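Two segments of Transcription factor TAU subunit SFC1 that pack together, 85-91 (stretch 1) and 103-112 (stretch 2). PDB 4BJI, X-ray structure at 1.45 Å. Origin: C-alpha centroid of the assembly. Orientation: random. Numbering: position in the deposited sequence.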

# COMPACT_ATOMS: atom_id res chain seq x y z
N GLY A 85 -6.75 7.43 -4.85
CA GLY A 85 -7.66 6.31 -4.75
C GLY A 85 -7.18 5.24 -3.77
O GLY A 85 -6.18 5.44 -3.05
N PRO A 86 -7.87 4.10 -3.75
CA PRO A 86 -7.60 3.06 -2.75
C PRO A 86 -6.27 2.36 -2.95
O PRO A 86 -5.85 1.63 -2.02
CB PRO A 86 -8.78 2.08 -2.91
CG PRO A 86 -9.27 2.30 -4.31
CD PRO A 86 -9.02 3.78 -4.60
N PHE A 87 -5.63 2.54 -4.11
CA PHE A 87 -4.30 2.02 -4.37
C PHE A 87 -3.24 3.12 -4.46
O PHE A 87 -2.14 2.90 -4.96
CB PHE A 87 -4.28 1.10 -5.60
CG PHE A 87 -5.30 -0.01 -5.49
CD1 PHE A 87 -5.01 -1.17 -4.77
CD2 PHE A 87 -6.54 0.12 -6.07
CE1 PHE A 87 -5.98 -2.15 -4.60
CE2 PHE A 87 -7.50 -0.90 -5.89
CZ PHE A 87 -7.20 -2.02 -5.16
N ARG A 88 -3.56 4.31 -3.94
CA ARG A 88 -2.62 5.45 -3.95
C ARG A 88 -1.25 5.03 -3.44
O ARG A 88 -1.13 4.36 -2.43
CB ARG A 88 -3.18 6.59 -3.11
CG ARG A 88 -2.31 7.79 -2.98
CD ARG A 88 -2.80 8.69 -1.84
NE ARG A 88 -2.00 9.90 -1.72
CZ ARG A 88 -2.30 10.87 -0.87
NH1 ARG A 88 -3.37 10.73 -0.11
NH2 ARG A 88 -1.54 11.95 -0.79
N ASP A 89 -0.25 5.49 -4.14
CA ASP A 89 1.16 5.32 -3.74
C ASP A 89 1.61 3.86 -3.81
O ASP A 89 2.61 3.46 -3.17
CB ASP A 89 1.41 5.91 -2.34
CG ASP A 89 1.25 7.40 -2.31
OD1 ASP A 89 1.70 8.05 -3.27
OD2 ASP A 89 0.60 7.90 -1.38
N THR A 90 0.92 3.05 -4.63
CA THR A 90 1.39 1.73 -4.97
C THR A 90 1.77 1.63 -6.43
O THR A 90 1.15 2.27 -7.30
CB THR A 90 0.38 0.58 -4.66
OG1 THR A 90 -0.75 0.62 -5.55
CG2 THR A 90 -0.08 0.66 -3.22
N TYR A 91 2.80 0.82 -6.67
CA TYR A 91 3.24 0.42 -8.00
C TYR A 91 2.60 -0.90 -8.33
O TYR A 91 2.68 -1.86 -7.54
CB TYR A 91 4.77 0.29 -8.01
CG TYR A 91 5.47 1.60 -7.78
CD1 TYR A 91 5.71 2.05 -6.49
CD2 TYR A 91 5.86 2.40 -8.84
CE1 TYR A 91 6.30 3.29 -6.25
CE2 TYR A 91 6.47 3.63 -8.61
CZ TYR A 91 6.69 4.05 -7.30
OH TYR A 91 7.28 5.29 -7.03
N ASN A 103 -9.70 -9.85 -5.23
CA ASN A 103 -8.56 -10.28 -4.41
C ASN A 103 -7.61 -9.13 -4.11
O ASN A 103 -6.84 -9.20 -3.13
CB ASN A 103 -7.76 -11.41 -5.07
CG ASN A 103 -8.52 -12.69 -5.14
OD1 ASN A 103 -9.35 -12.99 -4.28
ND2 ASN A 103 -8.27 -13.46 -6.19
N ALA A 104 -7.65 -8.07 -4.93
CA ALA A 104 -6.81 -6.91 -4.70
C ALA A 104 -7.21 -6.07 -3.49
O ALA A 104 -6.48 -5.15 -3.11
CB ALA A 104 -6.76 -6.05 -5.94
N ALA A 105 -8.33 -6.40 -2.83
CA ALA A 105 -8.63 -5.81 -1.55
C ALA A 105 -7.45 -5.97 -0.58
O ALA A 105 -7.22 -5.09 0.25
CB ALA A 105 -9.88 -6.48 -0.95
N ALA A 106 -6.70 -7.05 -0.71
CA ALA A 106 -5.57 -7.29 0.17
C ALA A 106 -4.39 -6.32 -0.05
O ALA A 106 -3.49 -6.22 0.78
CB ALA A 106 -5.07 -8.71 -0.04
N TYR A 107 -4.39 -5.61 -1.18
CA TYR A 107 -3.27 -4.75 -1.56
C TYR A 107 -3.62 -3.27 -1.45
O TYR A 107 -2.77 -2.42 -1.73
CB TYR A 107 -2.81 -5.06 -2.99
CG TYR A 107 -2.51 -6.51 -3.21
CD1 TYR A 107 -1.72 -7.20 -2.31
CD2 TYR A 107 -3.08 -7.20 -4.26
CE1 TYR A 107 -1.47 -8.56 -2.48
CE2 TYR A 107 -2.83 -8.54 -4.45
CZ TYR A 107 -2.05 -9.19 -3.55
OH TYR A 107 -1.84 -10.56 -3.79
N GLN A 108 -4.84 -2.95 -1.03
CA GLN A 108 -5.22 -1.54 -0.86
C GLN A 108 -4.30 -0.85 0.13
O GLN A 108 -3.81 -1.47 1.08
CB GLN A 108 -6.67 -1.40 -0.41
CG GLN A 108 -7.63 -1.79 -1.50
CD GLN A 108 -9.09 -1.56 -1.22
OE1 GLN A 108 -9.93 -2.35 -1.71
NE2 GLN A 108 -9.44 -0.52 -0.47
N ALA A 109 -4.05 0.44 -0.13
CA ALA A 109 -3.20 1.30 0.67
C ALA A 109 -3.98 2.32 1.45
O ALA A 109 -4.93 2.92 0.92
CB ALA A 109 -2.23 2.04 -0.27
N LEU A 110 -3.63 2.45 2.73
CA LEU A 110 -4.21 3.49 3.58
C LEU A 110 -3.12 4.48 3.93
O LEU A 110 -2.07 4.08 4.46
CB LEU A 110 -4.85 2.90 4.83
CG LEU A 110 -6.08 2.02 4.59
CD1 LEU A 110 -5.69 0.60 4.62
CD2 LEU A 110 -7.07 2.30 5.67
N PHE A 111 -3.35 5.75 3.60
CA PHE A 111 -2.40 6.83 3.83
C PHE A 111 -2.85 7.61 5.05
O PHE A 111 -4.07 7.86 5.24
CB PHE A 111 -2.33 7.80 2.63
CG PHE A 111 -1.63 9.10 2.93
CD1 PHE A 111 -0.25 9.16 3.04
CD2 PHE A 111 -2.35 10.27 3.07
CE1 PHE A 111 0.39 10.37 3.30
CE2 PHE A 111 -1.73 11.47 3.33
CZ PHE A 111 -0.36 11.52 3.45
N PHE A 112 -1.89 8.02 5.87
CA PHE A 112 -2.18 8.78 7.07
C PHE A 112 -1.41 10.07 7.06
O PHE A 112 -0.20 10.08 6.84
CB PHE A 112 -1.86 7.95 8.31
CG PHE A 112 -2.67 6.71 8.39
CD1 PHE A 112 -2.25 5.55 7.77
CD2 PHE A 112 -3.91 6.73 9.00
CE1 PHE A 112 -3.05 4.43 7.78
CE2 PHE A 112 -4.71 5.60 9.01
CZ PHE A 112 -4.26 4.47 8.42
O HOH W 1 -6.11 5.14 -0.18
O HOH W 2 -7.70 1.76 0.32

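Stretch 1 reaches stretch 2 through two successive turns, and the contact buries 426 Å² summed over both sides. Gly 85 opens a type I turn closed by Arg 88 N to Gly 85 O at 3.0 Å. Its phi/psi of 88/-172 would jam a CB against the preceding carbonyl, which calls for glycine. Water 1 bridges the stretches, donating to Gly 85 O at 2.9 Å and to Ala 109 O at 2.7 Å.

Pro 86 supplies the one direct hydrogen bond across the contact: Ala 109 N donates to Pro 86 O at 2.9 Å, with a near-linear angle of 159°. The same carbonyl accepts from water 2 at 3.0 Å, and that water accepts from Gln 108 NE2 at 3.0 Å, tying the Gln 108 side chain to the backbone of Pro 86.

The CA-to-CB bond of Phe 87 points away from stretch 2, yet chi1 of -54° (m) brings the ring back. Its CE1 lies 3.4 Å from Ala 104 O, near the ring plane. Phe 87 CZ meets Ala 104 CB at 4.1 Å, and Phe 87 CE1 meets the aliphatic Gln 108 CG at 3.5 Å.

Arg 88 is extended, with chi1 to chi3 all t, so its guanidinium lies over one face of Phe 111: Arg 88 CZ is 4.3 Å from the centroid of the Phe 111 ring and 22° off the normal, a cation-pi arrangement. Arg 88 NE also forms a salt bridge with Asp 89 OD2 at 3.3 Å. The backbone carbonyl Arg 88 O lies 3.4 Å from Ala 109 CB.

Asp 89, at phi/psi 68/23, lies within the type II turn from Phe 87 to Thr 90. Thr 90 OG1 donates to Phe 87 O at 2.7 Å, while Thr 90 CG2 packs 3.9 Å from Ala 109 CB, a small methyl pointing toward stretch 1. Pro 86, Phe 87, Thr 90 and Ala 109 are buried, and the Ala 109 methyl fits where Arg 88 O and Thr 90 CG2 both approach it.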